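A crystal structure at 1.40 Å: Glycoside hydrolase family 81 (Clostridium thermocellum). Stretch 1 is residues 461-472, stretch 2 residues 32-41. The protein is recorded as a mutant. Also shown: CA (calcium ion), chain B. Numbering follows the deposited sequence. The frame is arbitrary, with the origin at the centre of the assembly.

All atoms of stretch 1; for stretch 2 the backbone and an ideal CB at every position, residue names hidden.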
# COMPACT_ATOMS: atom_id res chain seq x y z
N ASP A 461 18.78 5.29 -7.64
CA ASP A 461 19.43 5.01 -6.37
C ASP A 461 19.24 3.53 -6.10
O ASP A 461 18.16 3.10 -5.65
CB ASP A 461 18.82 5.85 -5.24
CG ASP A 461 19.44 5.54 -3.89
OD1 ASP A 461 20.31 4.65 -3.74
OD2 ASP A 461 19.05 6.22 -2.95
N THR A 462 20.29 2.76 -6.37
CA THR A 462 20.23 1.30 -6.34
C THR A 462 20.35 0.69 -4.96
O THR A 462 20.30 -0.54 -4.82
CB THR A 462 21.36 0.70 -7.22
OG1 THR A 462 22.64 1.10 -6.71
CG2 THR A 462 21.24 1.16 -8.65
N ARG A 463 20.48 1.52 -3.92
CA ARG A 463 20.63 0.99 -2.56
C ARG A 463 19.33 0.43 -2.00
O ARG A 463 19.36 -0.40 -1.10
CB ARG A 463 21.13 2.09 -1.62
CG ARG A 463 22.51 2.63 -1.97
CD ARG A 463 22.88 3.84 -1.11
NE ARG A 463 21.91 4.92 -1.32
CZ ARG A 463 21.83 6.04 -0.61
NH1 ARG A 463 22.68 6.27 0.39
NH2 ARG A 463 20.89 6.92 -0.90
N PHE A 464 18.20 0.90 -2.53
CA PHE A 464 16.87 0.50 -2.08
C PHE A 464 16.00 0.33 -3.30
O PHE A 464 16.15 1.07 -4.26
CB PHE A 464 16.25 1.59 -1.16
CG PHE A 464 17.10 1.91 0.05
CD1 PHE A 464 17.10 1.09 1.15
CD2 PHE A 464 17.97 2.99 0.02
CE1 PHE A 464 17.90 1.36 2.23
CE2 PHE A 464 18.78 3.27 1.10
CZ PHE A 464 18.75 2.46 2.21
N PRO A 465 15.05 -0.62 -3.26
CA PRO A 465 14.20 -0.81 -4.42
C PRO A 465 13.17 0.31 -4.52
O PRO A 465 12.94 1.05 -3.54
CB PRO A 465 13.55 -2.16 -4.14
CG PRO A 465 13.42 -2.20 -2.65
CD PRO A 465 14.64 -1.47 -2.13
N PHE A 466 12.55 0.46 -5.67
CA PHE A 466 11.55 1.51 -5.91
C PHE A 466 10.28 1.20 -5.13
O PHE A 466 9.71 0.13 -5.28
CB PHE A 466 11.25 1.60 -7.40
CG PHE A 466 10.33 2.72 -7.77
CD1 PHE A 466 10.76 4.04 -7.75
CD2 PHE A 466 9.06 2.46 -8.24
CE1 PHE A 466 9.91 5.05 -8.12
CE2 PHE A 466 8.21 3.47 -8.63
CZ PHE A 466 8.64 4.76 -8.57
N LEU A 467 9.86 2.13 -4.28
CA LEU A 467 8.59 2.03 -3.55
C LEU A 467 8.34 0.67 -2.92
O LEU A 467 7.38 -0.06 -3.28
CB LEU A 467 7.41 2.44 -4.45
CG LEU A 467 7.38 3.84 -5.03
CD1 LEU A 467 6.11 4.04 -5.84
CD2 LEU A 467 7.53 4.92 -3.95
N ARG A 468 9.18 0.32 -1.95
CA ARG A 468 9.08 -1.01 -1.36
C ARG A 468 7.68 -1.42 -0.95
O ARG A 468 7.06 -2.30 -1.57
CB ARG A 468 10.05 -1.20 -0.18
CG ARG A 468 10.10 -2.63 0.33
CD ARG A 468 10.79 -2.77 1.67
NE ARG A 468 12.13 -2.20 1.64
CZ ARG A 468 13.22 -2.79 1.15
NH1 ARG A 468 13.17 -4.03 0.63
NH2 ARG A 468 14.37 -2.14 1.13
N ASN A 469 7.14 -0.81 0.11
CA ASN A 469 5.88 -1.33 0.64
C ASN A 469 4.64 -1.02 -0.20
O ASN A 469 3.68 -1.81 -0.21
CB ASN A 469 5.68 -0.93 2.08
CG ASN A 469 6.71 -1.59 2.97
OD1 ASN A 469 7.78 -1.00 3.19
ND2 ASN A 469 6.44 -2.78 3.44
N PHE A 470 4.66 0.08 -0.95
CA PHE A 470 3.50 0.50 -1.70
C PHE A 470 3.39 -0.28 -3.00
O PHE A 470 4.41 -0.41 -3.70
CB PHE A 470 3.55 1.99 -2.00
CG PHE A 470 2.25 2.54 -2.52
CD1 PHE A 470 1.14 2.63 -1.67
CD2 PHE A 470 2.14 3.01 -3.80
CE1 PHE A 470 -0.06 3.15 -2.13
CE2 PHE A 470 0.94 3.55 -4.25
CZ PHE A 470 -0.16 3.61 -3.41
N ASP A 471 2.19 -0.72 -3.37
CA ASP A 471 1.90 -1.38 -4.67
C ASP A 471 1.18 -0.31 -5.52
O ASP A 471 0.03 0.04 -5.24
CB ASP A 471 1.01 -2.58 -4.43
CG ASP A 471 0.63 -3.34 -5.70
OD1 ASP A 471 0.49 -2.68 -6.76
OD2 ASP A 471 0.38 -4.57 -5.56
N PRO A 472 1.85 0.22 -6.54
CA PRO A 472 1.24 1.31 -7.30
C PRO A 472 -0.07 0.98 -8.00
O PRO A 472 -0.88 1.88 -8.28
CB PRO A 472 2.32 1.70 -8.32
CG PRO A 472 3.58 1.13 -7.80
CD PRO A 472 3.23 -0.07 -6.99
N UNK A 32 19.46 -6.39 -11.05
CA UNK A 32 20.58 -5.70 -10.41
C UNK A 32 20.09 -4.66 -9.42
O UNK A 32 18.98 -4.17 -9.52
CB UNK A 32 21.47 -5.04 -11.46
N UNK A 33 20.97 -4.29 -8.50
CA UNK A 33 20.64 -3.38 -7.43
C UNK A 33 19.74 -4.01 -6.38
O UNK A 33 19.49 -5.21 -6.37
CB UNK A 33 19.97 -2.13 -8.00
N UNK A 34 19.22 -3.17 -5.51
CA UNK A 34 18.39 -3.67 -4.43
C UNK A 34 17.16 -4.42 -4.97
O UNK A 34 16.55 -4.01 -5.97
CB UNK A 34 17.95 -2.51 -3.53
N UNK A 35 16.81 -5.49 -4.28
CA UNK A 35 15.78 -6.43 -4.73
C UNK A 35 14.41 -6.00 -4.23
O UNK A 35 14.22 -5.85 -3.03
CB UNK A 35 16.10 -7.85 -4.25
N UNK A 36 13.42 -5.80 -5.13
CA UNK A 36 12.08 -5.49 -4.65
C UNK A 36 11.52 -6.57 -3.72
O UNK A 36 11.73 -7.77 -3.95
CB UNK A 36 11.14 -5.30 -5.84
N UNK A 37 10.83 -6.13 -2.67
CA UNK A 37 10.14 -7.01 -1.71
C UNK A 37 8.76 -6.45 -1.41
O UNK A 37 8.36 -5.40 -1.95
CB UNK A 37 10.95 -7.16 -0.42
N UNK A 38 8.01 -7.13 -0.55
CA UNK A 38 6.75 -6.60 -0.06
C UNK A 38 5.76 -6.34 -1.17
O UNK A 38 5.10 -5.31 -1.21
CB UNK A 38 6.99 -5.31 0.72
N UNK A 39 5.66 -7.30 -2.10
CA UNK A 39 4.76 -7.13 -3.20
C UNK A 39 4.07 -8.45 -3.58
O UNK A 39 4.23 -9.49 -2.94
CB UNK A 39 5.52 -6.55 -4.40
N UNK A 40 3.27 -8.39 -4.62
CA UNK A 40 2.49 -9.54 -5.07
C UNK A 40 3.35 -10.60 -5.78
O UNK A 40 3.01 -11.77 -5.80
CB UNK A 40 1.38 -9.07 -6.01
N UNK A 41 4.47 -10.19 -6.36
CA UNK A 41 5.36 -11.10 -7.08
C UNK A 41 6.46 -11.68 -6.18
O UNK A 41 7.26 -12.51 -6.61
CB UNK A 41 6.00 -10.37 -8.27
CA CA B . 6.15 -1.94 -3.86

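At position 32 the ideal CB has nothing of stretch 1 within 5.5 Å, so the visible atoms set no preference. The deposited residue is Gln32, whose side chain leads away.

At position 33, phi/psi of 72/-169° has the positive phi that favours glycine, and the ideal CB would lie 3.2 Å from Thr462 CB, a tight approach. Both observations argue for glycine, and Gly33 is found.

At position 34 the backbone is anchored, because the N donates to Thr462 O, in the type I turn from Asp461 to Phe464 (N to O 2.9 Å, N-H...O angle 148°). CA-to-CB points toward stretch 1, with the ideal CB 3.3 Å from Thr462 O and 3.5 Å from both Phe464 C and Pro465 N. So close a backbone suits a small side chain, alanine or perhaps serine. It is Ala34, and its methyl CB packs 3.8 Å from Pro465 CD.

Position 35 points its CB away, with no atom of stretch 1 within 5.5 Å, so many residues would fit. It is Val35, whose backbone O accepts from water 1 (2.7 Å); that water in turn accepts from Arg468 NH1 (2.8 Å).

Position 36 has phi/psi of -57/141°, compatible with proline, and its ideal CB lies sideways, 4.3 Å from Pro465 CB. An apolar residue of modest size, such as proline, alanine or valine, would suit. Pro36 answers with an apolar contact, its CG 4.2 Å from Pro465 CB.

At position 37 the ideal CB is 4.0 Å from Arg468 NH1, a donor within reach of a short side chain. Serine, threonine, asparagine or aspartate could each offer an acceptor. In Thr37, with chi1 in p, OG1 accepts from Arg468 NH1 at 2.9 Å (164°), at the guanidinium edge.

Position 38 has phi/psi of 60/44°, a left-handed conformation that glycine, asparagine and aspartate tolerate best. Its CB points toward stretch 1, 3.8 Å from both Asn469 ND2 and Arg468 O, so a polar side chain is plausible. In Asn38, OD1 accepts from Thr37 OG1 (2.7 Å). Asn469 ND2 donates to water 4 (3.1 Å), which gives Asn38 OD1 a weak hydrogen bond (3.1 Å). The backbone O of Asn38 accepts from water 3 (2.6 Å), whose oxygen is 2.4 Å from the calcium ion.

At position 39 CA-to-CB points sideways, the ideal CB 4.7 Å from the calcium ion; a small polar residue, serine, threonine or asparagine, would suit. Ser39 OG accepts from water 5 (3.0 Å), another calcium ligand, and donates to OE1 of residue 41 (2.7 Å).

Position 40 has its ideal CB 4.6 Å from Asp471 OD2, so a donor side chain such as arginine, glutamine, histidine or tryptophan would suit. Trp40 sets a carbon, CD1, 3.3 Å from Asp471 OD2; its donor NE1 instead bonds water 6 (2.9 Å), which donates to Asp471 OD1 (2.8 Å).

Position 41 is unconstrained by stretch 1; Glu41 OE1 accepts from Ser39 OG.

Stretch 2 32-41: QGAVPTNSWE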
# COMPACT_ATOMS: atom_id res chain seq x y z
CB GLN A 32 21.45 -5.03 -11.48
CG GLN A 32 22.05 -6.00 -12.51
CD GLN A 32 22.98 -5.30 -13.47
OE1 GLN A 32 22.56 -4.46 -14.28
NE2 GLN A 32 24.25 -5.65 -13.40
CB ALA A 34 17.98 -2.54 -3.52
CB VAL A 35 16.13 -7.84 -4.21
CG1 VAL A 35 15.07 -8.83 -4.62
CG2 VAL A 35 17.51 -8.25 -4.70
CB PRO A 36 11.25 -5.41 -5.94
CG PRO A 36 12.27 -5.02 -6.96
CD PRO A 36 13.49 -5.78 -6.59
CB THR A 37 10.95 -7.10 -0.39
OG1 THR A 37 10.95 -5.84 0.27
CG2 THR A 37 12.39 -7.51 -0.65
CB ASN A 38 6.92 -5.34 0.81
CG ASN A 38 7.75 -5.61 2.04
OD1 ASN A 38 8.98 -5.48 2.02
ND2 ASN A 38 7.08 -5.94 3.15
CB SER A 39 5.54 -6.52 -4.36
OG SER A 39 4.68 -6.08 -5.43
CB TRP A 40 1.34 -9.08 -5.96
CG TRP A 40 1.79 -8.27 -7.15
CD1 TRP A 40 2.00 -6.92 -7.19
CD2 TRP A 40 2.10 -8.75 -8.47
NE1 TRP A 40 2.44 -6.53 -8.42
CE2 TRP A 40 2.47 -7.63 -9.24
CE3 TRP A 40 2.04 -10.02 -9.09
CZ2 TRP A 40 2.84 -7.74 -10.58
CZ3 TRP A 40 2.40 -10.12 -10.41
CH2 TRP A 40 2.79 -8.98 -11.16
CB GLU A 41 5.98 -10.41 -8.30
CG GLU A 41 7.14 -9.46 -7.99
CD GLU A 41 6.80 -8.15 -7.32
OE1 GLU A 41 5.63 -7.74 -7.38
OE2 GLU A 41 7.77 -7.49 -6.83
O HOH W 1 15.36 -5.20 -0.65
O HOH W 2 7.73 -3.72 -4.03
O HOH W 3 4.46 -3.21 -2.68
O HOH W 4 9.01 -4.04 4.74
O HOH W 5 4.91 -3.13 -5.59
O HOH W 6 2.13 -3.71 -8.81
O HOH W 7 7.23 -1.13 -5.84
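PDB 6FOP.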